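Side-chain contacts in beta-1,3-1,4-glucanase (Caldicellulosiruptor sp. F32, PDB 5H4R), which probably hydrolyses mixed-linkage beta-1,3-1,4-glucans as a family 5 lichenase, and holds cello-oligosaccharide glucose units in its substrate pocket: residues His142-Met145 with Tyr149-Asn152; Gln154-Ser159 with Ile214-Gln219; Val186-Leu191 with Phe196-Asp201. The protein carries 1 engineered substitution. All coordinates share one frame; numbering follows the deposited sequence.

Interaction 1: His142-Met145 with Tyr149-Asn152. With BGC (beta-D-glucopyranose), chain B.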
# COMPACT_ATOMS: atom_id res chain seq x y z
N HIS A 142 0.96 7.49 -7.90
CA HIS A 142 0.80 8.96 -7.94
C HIS A 142 0.33 9.42 -9.32
O HIS A 142 0.97 10.24 -9.98
CB HIS A 142 2.08 9.71 -7.59
CG HIS A 142 2.57 9.53 -6.20
ND1 HIS A 142 1.78 9.69 -5.08
CD2 HIS A 142 3.82 9.26 -5.74
CE1 HIS A 142 2.52 9.49 -3.99
NE2 HIS A 142 3.76 9.24 -4.37
N ASP A 143 -0.85 8.92 -9.71
CA ASP A 143 -1.51 9.26 -10.96
C ASP A 143 -2.85 9.94 -10.71
O ASP A 143 -3.74 9.90 -11.57
CB ASP A 143 -1.72 8.01 -11.82
CG ASP A 143 -0.42 7.38 -12.29
OD1 ASP A 143 0.61 8.08 -12.33
OD2 ASP A 143 -0.45 6.20 -12.70
N ILE A 144 -3.02 10.60 -9.57
CA ILE A 144 -4.33 11.13 -9.18
C ILE A 144 -4.36 12.58 -9.65
O ILE A 144 -3.98 13.52 -8.93
CB ILE A 144 -4.58 10.98 -7.68
CG1 ILE A 144 -4.27 9.55 -7.22
CG2 ILE A 144 -6.02 11.39 -7.34
CD1 ILE A 144 -5.09 8.44 -7.90
N MET A 145 -4.83 12.78 -10.87
CA MET A 145 -4.90 14.10 -11.47
C MET A 145 -5.90 14.07 -12.62
O MET A 145 -6.06 13.02 -13.26
CB MET A 145 -3.51 14.55 -11.96
CG MET A 145 -2.69 13.45 -12.57
SD MET A 145 -0.89 13.77 -12.57
CE MET A 145 -0.91 15.16 -13.67
N TYR A 149 -6.22 9.38 -13.43
CA TYR A 149 -7.20 8.88 -12.46
C TYR A 149 -7.72 10.07 -11.66
O TYR A 149 -6.96 10.70 -10.93
CB TYR A 149 -6.59 7.81 -11.54
CG TYR A 149 -7.59 7.12 -10.64
CD1 TYR A 149 -8.27 7.82 -9.64
CD2 TYR A 149 -7.88 5.76 -10.80
CE1 TYR A 149 -9.19 7.20 -8.83
CE2 TYR A 149 -8.80 5.13 -9.98
CZ TYR A 149 -9.44 5.85 -9.00
OH TYR A 149 -10.36 5.21 -8.19
N TYR A 150 -9.00 10.40 -11.82
CA TYR A 150 -9.56 11.43 -10.96
C TYR A 150 -11.01 11.10 -10.60
O TYR A 150 -11.86 10.97 -11.50
CB TYR A 150 -9.46 12.82 -11.61
CG TYR A 150 -9.40 13.92 -10.59
CD1 TYR A 150 -8.26 14.09 -9.79
CD2 TYR A 150 -10.49 14.75 -10.36
CE1 TYR A 150 -8.19 15.08 -8.83
CE2 TYR A 150 -10.44 15.73 -9.40
CZ TYR A 150 -9.29 15.90 -8.64
OH TYR A 150 -9.30 16.89 -7.69
N PRO A 151 -11.35 10.98 -9.30
CA PRO A 151 -12.67 10.42 -8.93
C PRO A 151 -13.77 11.46 -8.74
O PRO A 151 -14.23 11.73 -7.63
CB PRO A 151 -12.35 9.70 -7.62
CG PRO A 151 -11.31 10.60 -6.98
CD PRO A 151 -10.45 11.06 -8.13
N ASN A 152 -14.22 12.06 -9.84
CA ASN A 152 -15.45 12.83 -9.79
C ASN A 152 -16.17 12.71 -11.13
O ASN A 152 -15.64 12.16 -12.10
CB ASN A 152 -15.20 14.29 -9.36
CG ASN A 152 -14.41 15.11 -10.37
OD1 ASN A 152 -14.11 14.69 -11.49
ND2 ASN A 152 -14.07 16.34 -9.95
C2 BGC B . 7.10 9.66 0.65
C3 BGC B . 7.70 11.05 0.50
C4 BGC B . 7.32 11.61 -0.87
C5 BGC B . 5.81 11.55 -1.07
C6 BGC B . 5.39 11.98 -2.47
C1 BGC B . 5.60 9.74 0.43
O2 BGC B . 7.39 9.16 1.96
O3 BGC B . 9.12 10.91 0.63
O4 BGC B . 7.69 13.00 -0.87
O5 BGC B . 5.36 10.23 -0.89
O6 BGC B . 3.95 12.14 -2.50
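I144 and Y149 meet at a single beta bridge that folds one long loop of a TIM barrel onto itself, between strand 135-139 and helix 156-173. Y149 comes first on the second segment. Its backbone N-H bonds to D143 O at 3.1 Å, while its own carbonyl takes a weak bond from M145 N at 3.0 Å. That amide also donates weakly to D143 O, closing an inverse gamma turn centred on I144, whose CA leans on Y149 O in a CA-H...O contact of 3.2 Å. The Y149 ring leaves with CG opposite the backbone N (chi1 -173°), which lays it alongside I144; both side chains extend in the same direction, and I144 CD1 rests 3.7 Å from Y149 CD1. D143 itself turns its carboxylate from the bridge to H104, Y162 and the W103 amide. One residue earlier, H142 carries the loop to the sugar, its CE1 3.4 Å from O6 of the chain B glucose; an alanine here removes the imidazole beside that hydroxymethyl arm, which would probably be freer to turn.

Y150 follows. Its ring presents an edge to the carbonyl carbon of I144, CD1 also lies 3.7 Å from the carbonyl carbon of M145, and I144 CG2 adds a looser apolar touch at CD1. The hydroxyl continues to the T192 amide. P151 then bends the chain through a second inverse gamma turn, its ring packing on I214. At the end of the segment N152 OD1 accepts the H155 amide, and the same oxygen sits in the plane of the Y150 ring, 3.8 Å from CD2.

Interaction 2: Gln154-Ser159 with Ile214-Gln219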
# COMPACT_ATOMS: atom_id res chain seq x y z
N GLN A 154 -17.05 14.95 -13.27
CA GLN A 154 -16.48 15.76 -14.35
C GLN A 154 -15.42 15.00 -15.13
O GLN A 154 -15.31 15.16 -16.35
CB GLN A 154 -15.89 17.05 -13.79
CG GLN A 154 -15.19 17.91 -14.83
CD GLN A 154 -14.68 19.22 -14.26
OE1 GLN A 154 -14.69 19.43 -13.04
NE2 GLN A 154 -14.22 20.11 -15.14
N HIS A 155 -14.60 14.20 -14.44
CA HIS A 155 -13.48 13.52 -15.08
C HIS A 155 -13.67 12.01 -15.13
O HIS A 155 -12.72 11.28 -15.43
CB HIS A 155 -12.18 13.87 -14.35
CG HIS A 155 -11.84 15.32 -14.45
ND1 HIS A 155 -12.02 16.20 -13.40
CD2 HIS A 155 -11.39 16.05 -15.49
CE1 HIS A 155 -11.65 17.41 -13.79
NE2 HIS A 155 -11.27 17.35 -15.05
N LEU A 156 -14.89 11.52 -14.85
CA LEU A 156 -15.08 10.08 -14.70
C LEU A 156 -14.84 9.34 -16.01
O LEU A 156 -14.26 8.24 -16.00
CB LEU A 156 -16.48 9.79 -14.14
CG LEU A 156 -16.81 8.31 -13.88
CD1 LEU A 156 -15.88 7.69 -12.86
CD2 LEU A 156 -18.27 8.16 -13.44
N GLN A 157 -15.28 9.89 -17.15
CA GLN A 157 -15.13 9.16 -18.41
C GLN A 157 -13.65 8.93 -18.73
O GLN A 157 -13.24 7.83 -19.12
CB GLN A 157 -15.83 9.91 -19.54
CG GLN A 157 -15.59 9.29 -20.90
CD GLN A 157 -16.23 10.06 -22.03
OE1 GLN A 157 -17.27 10.70 -21.86
NE2 GLN A 157 -15.61 10.02 -23.20
N THR A 158 -12.82 9.96 -18.56
CA THR A 158 -11.38 9.78 -18.75
C THR A 158 -10.77 8.86 -17.69
O THR A 158 -9.86 8.08 -18.00
CB THR A 158 -10.70 11.14 -18.75
OG1 THR A 158 -11.21 11.89 -19.86
CG2 THR A 158 -9.20 10.99 -18.90
N SER A 159 -11.27 8.92 -16.46
CA SER A 159 -10.74 8.03 -15.43
C SER A 159 -11.04 6.57 -15.74
O SER A 159 -10.18 5.70 -15.54
CB SER A 159 -11.32 8.42 -14.07
OG SER A 159 -10.90 9.72 -13.73
N ILE A 214 -15.29 6.30 -7.07
CA ILE A 214 -14.30 5.29 -6.67
C ILE A 214 -14.92 3.90 -6.74
O ILE A 214 -14.26 2.94 -7.17
CB ILE A 214 -13.75 5.60 -5.26
CG1 ILE A 214 -12.80 6.80 -5.31
CG2 ILE A 214 -12.94 4.39 -4.70
CD1 ILE A 214 -12.44 7.35 -3.98
N ASN A 215 -16.18 3.76 -6.33
CA ASN A 215 -16.87 2.48 -6.47
C ASN A 215 -16.91 2.05 -7.94
O ASN A 215 -16.62 0.89 -8.27
CB ASN A 215 -18.29 2.57 -5.92
CG ASN A 215 -18.34 2.59 -4.39
OD1 ASN A 215 -17.41 2.14 -3.73
ND2 ASN A 215 -19.46 3.08 -3.84
N LYS A 216 -17.24 2.98 -8.84
CA LYS A 216 -17.31 2.67 -10.26
C LYS A 216 -15.95 2.27 -10.79
O LYS A 216 -15.82 1.30 -11.55
CB LYS A 216 -17.83 3.89 -11.03
CG LYS A 216 -17.71 3.79 -12.55
CD LYS A 216 -18.60 2.68 -13.15
CE LYS A 216 -18.64 2.77 -14.68
NZ LYS A 216 -19.39 1.63 -15.29
N LEU A 217 -14.91 3.03 -10.43
CA LEU A 217 -13.58 2.76 -10.96
C LEU A 217 -13.00 1.47 -10.40
O LEU A 217 -12.24 0.78 -11.09
CB LEU A 217 -12.68 3.94 -10.66
CG LEU A 217 -13.09 5.22 -11.41
CD1 LEU A 217 -12.43 6.48 -10.83
CD2 LEU A 217 -12.77 5.09 -12.90
N ASN A 218 -13.36 1.10 -9.16
CA ASN A 218 -12.95 -0.19 -8.62
C ASN A 218 -13.65 -1.33 -9.33
O ASN A 218 -13.04 -2.38 -9.59
CB ASN A 218 -13.21 -0.27 -7.12
CG ASN A 218 -12.16 0.44 -6.29
OD1 ASN A 218 -11.04 0.68 -6.73
ND2 ASN A 218 -12.52 0.74 -5.03
N GLN A 219 -14.89 -1.13 -9.74
CA GLN A 219 -15.59 -2.15 -10.52
C GLN A 219 -14.99 -2.28 -11.91
O GLN A 219 -14.83 -3.39 -12.43
CB GLN A 219 -17.08 -1.81 -10.60
CG GLN A 219 -17.87 -2.86 -11.28
CD GLN A 219 -18.00 -4.11 -10.45
OE1 GLN A 219 -18.61 -4.10 -9.37
NE2 GLN A 219 -17.42 -5.19 -10.93
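L217 meets L156 and S159 where two outer helices of the (beta/alpha)8 barrel lie against each other: helix 156-173, which follows the third strand, and helix 205-226, which follows the fourth. Between these two segments the contact is van der Waals packing centred on L217, and it is read most easily along that side chain. Its CB points at the other helix and acts as a stem. CG, placed beside the backbone N and opposite the carbonyl carbon (chi1 -66°), is the first atom to touch, 4.0 Å from L156 CD1. There the side chain forks. CD1 meets S159 CB at 3.9 Å, with L156 CD1 only slightly farther off. CD2 turns to the serine backbone, 3.6 Å from S159 C and 3.7 Å from S159 O. Both methyls therefore share one small residue, and the backbones can draw close: the CA atoms of S159 and L217 are 7.5 Å apart. Around this leucine, I160 and V163 of the first helix and Y149 of the preceding loop add further apolar cover.

L156 approaches from across the gap, and the two leucines pass with their ends running in opposite senses. Its CG stands opposite the backbone N (chi1 -178°), which carries CD1 over to L217 although the CB starts off to one side. The serine hydroxyl does not join the apolar patch: its strongest partner is Y150 O, which ties the first turn of the helix to the loop before it. That turn is begun by H155 at the N-cap position, whose carbonyl accepts the S159 amide. On the outer margin, the aliphatic part of K216 brushes L156, K216 CG lying 4.3 Å from L156 CD1.

Interaction 3: Val186-Leu191 with Phe196-Asp201. Engineered in segment 186-191: Q188 (natural residue Glu). With BGC (beta-D-glucopyranose), chain C; BGC (beta-D-glucopyranose), chain D.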
# COMPACT_ATOMS: atom_id res chain seq x y z
N VAL A 186 -5.59 1.06 -7.26
CA VAL A 186 -5.11 2.43 -7.21
C VAL A 186 -4.72 2.64 -5.76
O VAL A 186 -5.22 1.93 -4.87
CB VAL A 186 -6.21 3.42 -7.68
CG1 VAL A 186 -7.44 3.35 -6.81
CG2 VAL A 186 -5.67 4.84 -7.73
N ASN A 187 -3.83 3.60 -5.52
CA ASN A 187 -3.23 3.81 -4.21
C ASN A 187 -4.16 4.57 -3.27
O ASN A 187 -4.77 3.97 -2.38
CB ASN A 187 -1.89 4.53 -4.42
CG ASN A 187 -1.21 4.87 -3.16
OD1 ASN A 187 -1.05 4.02 -2.29
ND2 ASN A 187 -0.76 6.12 -3.03
N GLN A 188 -4.29 5.88 -3.46
CA GLN A 188 -5.05 6.74 -2.54
C GLN A 188 -5.97 7.64 -3.36
O GLN A 188 -5.76 8.85 -3.48
CB GLN A 188 -4.13 7.54 -1.62
CG GLN A 188 -3.40 6.64 -0.69
CD GLN A 188 -2.53 7.31 0.33
OE1 GLN A 188 -2.32 6.75 1.40
NE2 GLN A 188 -1.95 8.46 -0.02
N PRO A 189 -7.02 7.07 -3.94
CA PRO A 189 -7.89 7.85 -4.83
C PRO A 189 -8.62 8.92 -4.04
O PRO A 189 -9.22 8.63 -3.00
CB PRO A 189 -8.85 6.80 -5.40
CG PRO A 189 -8.90 5.75 -4.38
CD PRO A 189 -7.51 5.70 -3.73
N ARG A 190 -8.57 10.15 -4.53
CA ARG A 190 -9.09 11.28 -3.77
C ARG A 190 -9.16 12.51 -4.68
O ARG A 190 -8.62 12.53 -5.78
CB ARG A 190 -8.21 11.59 -2.56
CG ARG A 190 -6.83 12.11 -2.95
CD ARG A 190 -5.83 11.96 -1.83
NE ARG A 190 -4.61 12.67 -2.15
CZ ARG A 190 -3.62 12.18 -2.89
NH1 ARG A 190 -3.71 10.97 -3.43
NH2 ARG A 190 -2.56 12.92 -3.14
N LEU A 191 -9.82 13.54 -4.17
CA LEU A 191 -9.80 14.84 -4.81
C LEU A 191 -8.56 15.53 -4.27
O LEU A 191 -8.26 15.42 -3.08
CB LEU A 191 -11.07 15.63 -4.47
CG LEU A 191 -12.39 14.92 -4.84
CD1 LEU A 191 -13.58 15.67 -4.25
CD2 LEU A 191 -12.53 14.82 -6.32
N PHE A 196 -11.32 18.62 0.88
CA PHE A 196 -11.74 17.23 0.98
C PHE A 196 -10.67 16.23 0.60
O PHE A 196 -10.97 15.04 0.52
CB PHE A 196 -12.98 17.02 0.12
CG PHE A 196 -14.16 17.84 0.55
CD1 PHE A 196 -14.61 17.82 1.85
CD2 PHE A 196 -14.83 18.62 -0.37
CE1 PHE A 196 -15.71 18.58 2.25
CE2 PHE A 196 -15.93 19.37 -0.00
CZ PHE A 196 -16.38 19.35 1.31
N GLU A 197 -9.44 16.65 0.36
CA GLU A 197 -8.43 15.71 -0.12
C GLU A 197 -8.26 14.53 0.83
O GLU A 197 -8.09 13.40 0.39
CB GLU A 197 -7.09 16.43 -0.35
CG GLU A 197 -6.01 15.45 -0.82
CD GLU A 197 -4.79 16.08 -1.44
OE1 GLU A 197 -4.75 17.32 -1.63
OE2 GLU A 197 -3.84 15.28 -1.74
N TRP A 198 -8.26 14.79 2.14
CA TRP A 198 -8.00 13.74 3.12
C TRP A 198 -9.16 13.49 4.08
O TRP A 198 -9.02 12.68 5.00
CB TRP A 198 -6.74 14.07 3.95
CG TRP A 198 -5.53 14.26 3.07
CD1 TRP A 198 -4.89 15.44 2.82
CD2 TRP A 198 -4.83 13.26 2.32
NE1 TRP A 198 -3.82 15.23 1.99
CE2 TRP A 198 -3.78 13.90 1.63
CE3 TRP A 198 -5.00 11.88 2.14
CZ2 TRP A 198 -2.87 13.22 0.81
CZ3 TRP A 198 -4.11 11.20 1.30
CH2 TRP A 198 -3.06 11.87 0.66
N TRP A 199 -10.30 14.16 3.90
CA TRP A 199 -11.42 14.04 4.81
C TRP A 199 -12.69 14.29 4.02
O TRP A 199 -12.73 15.19 3.17
CB TRP A 199 -11.28 15.05 5.94
CG TRP A 199 -12.50 15.17 6.80
CD1 TRP A 199 -12.85 14.35 7.84
CD2 TRP A 199 -13.52 16.16 6.70
NE1 TRP A 199 -14.04 14.78 8.39
CE2 TRP A 199 -14.47 15.89 7.71
CE3 TRP A 199 -13.73 17.25 5.85
CZ2 TRP A 199 -15.61 16.68 7.89
CZ3 TRP A 199 -14.85 18.03 6.04
CH2 TRP A 199 -15.78 17.74 7.05
N LEU A 200 -13.73 13.51 4.30
CA LEU A 200 -15.02 13.68 3.66
C LEU A 200 -16.08 14.16 4.64
O LEU A 200 -16.11 13.77 5.80
CB LEU A 200 -15.50 12.37 3.05
CG LEU A 200 -14.61 11.78 1.98
CD1 LEU A 200 -15.23 10.48 1.48
CD2 LEU A 200 -14.40 12.75 0.83
N ASP A 201 -16.96 15.01 4.12
CA ASP A 201 -18.25 15.31 4.71
C ASP A 201 -19.29 14.59 3.86
O ASP A 201 -19.58 15.01 2.74
CB ASP A 201 -18.47 16.82 4.72
CG ASP A 201 -19.82 17.23 5.25
OD1 ASP A 201 -20.66 16.36 5.55
OD2 ASP A 201 -20.06 18.45 5.36
C2 BGC C . 0.06 12.11 3.57
C3 BGC C . 0.48 11.33 2.33
C4 BGC C . 0.42 9.82 2.60
C5 BGC C . -0.98 9.46 3.11
C6 BGC C . -1.12 8.08 3.76
C1 BGC C . -1.34 11.68 3.99
O1 BGC C . -1.76 12.31 5.22
O2 BGC C . 0.13 13.51 3.25
O3 BGC C . 1.82 11.68 1.96
O4 BGC C . 0.73 9.22 1.32
O5 BGC C . -1.28 10.29 4.22
O6 BGC C . -2.40 7.94 4.42
C2 BGC D . 1.55 7.50 -0.07
C3 BGC D . 3.06 7.37 -0.19
C4 BGC D . 3.67 8.38 0.77
C5 BGC D . 3.41 7.80 2.16
C6 BGC D . 3.96 8.71 3.27
C1 BGC D . 1.06 7.83 1.35
O2 BGC D . 0.92 6.31 -0.60
O3 BGC D . 3.40 7.66 -1.54
O4 BGC D . 5.07 8.44 0.52
O5 BGC D . 2.02 7.58 2.38
O6 BGC D . 3.54 10.07 3.15
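R190 and E197 form the charged part of this contact, a salt bridge in which two nitrogens grip one oxygen side-on. NE reaches E197 OE2 at 2.8 Å and NH2 reaches the same OE2 at 3.0 Å, both nearly in the guanidinium plane. The other carboxylate oxygen goes to the G193 amide. NH1 adds a third tether, bonding in plane to Q188 O at 2.9 Å, so the guanidinium is unlikely to rotate. Nearby, L191 O is buried without a polar partner and meets E197 CA in a CA-H...O contact.

Contacts over the ring faces come next. The guanidinium lies almost flat on W198, the planes 15° apart, with R190 NE 3.3 Å from W198 CH2. R190 CD makes a CH-pi contact with the six-membered ring, 3.9 Å from its centroid. The indole's opposite face carries the chain C glucose, whose C1 is 3.8 Å from W198 CH2, while Q188 NE2 sits at the ring's edge.

Polar bonds to sugar complete the account. N187 ND2 donates to O2 of the chain D glucose at 3.0 Å, and Q188 NE2 donates to O4 of the chain C glucose at 3.1 Å. Q188, an engineered replacement of a glutamate, has OE1 hydrogen-bonded to H272 ND1. An Asn-Glu pair after the fourth barrel strand, the glutamate probably the acid/base, is characteristic of family 5 and its relatives, here beside an aromatic sugar platform.

Overall arrangement
The three contacts form a continuous path from the barrel's outer helices to the glycan. Interactions 1 and 2, centres about 9 Å apart, share the Y149 ring, whose CZ is 3.6 Å from L217 CD1. The same ring turns CE1 to P189 CB at 3.5 Å, joining interaction 1 to interaction 3, about 10 Å away between centres. Interactions 2 and 3 lie farther apart, about 14 Å, yet I214 CD1 touches P189 O at 3.6 Å. In sequence, both segments of interaction 3 fall between the two of interaction 2. Interactions 1 and 3 reach the sugar pocket, through H142 and through N187, Q188 and W198, while interaction 2 lies behind them in the helix layer and contains none of the sugar-pocket residues.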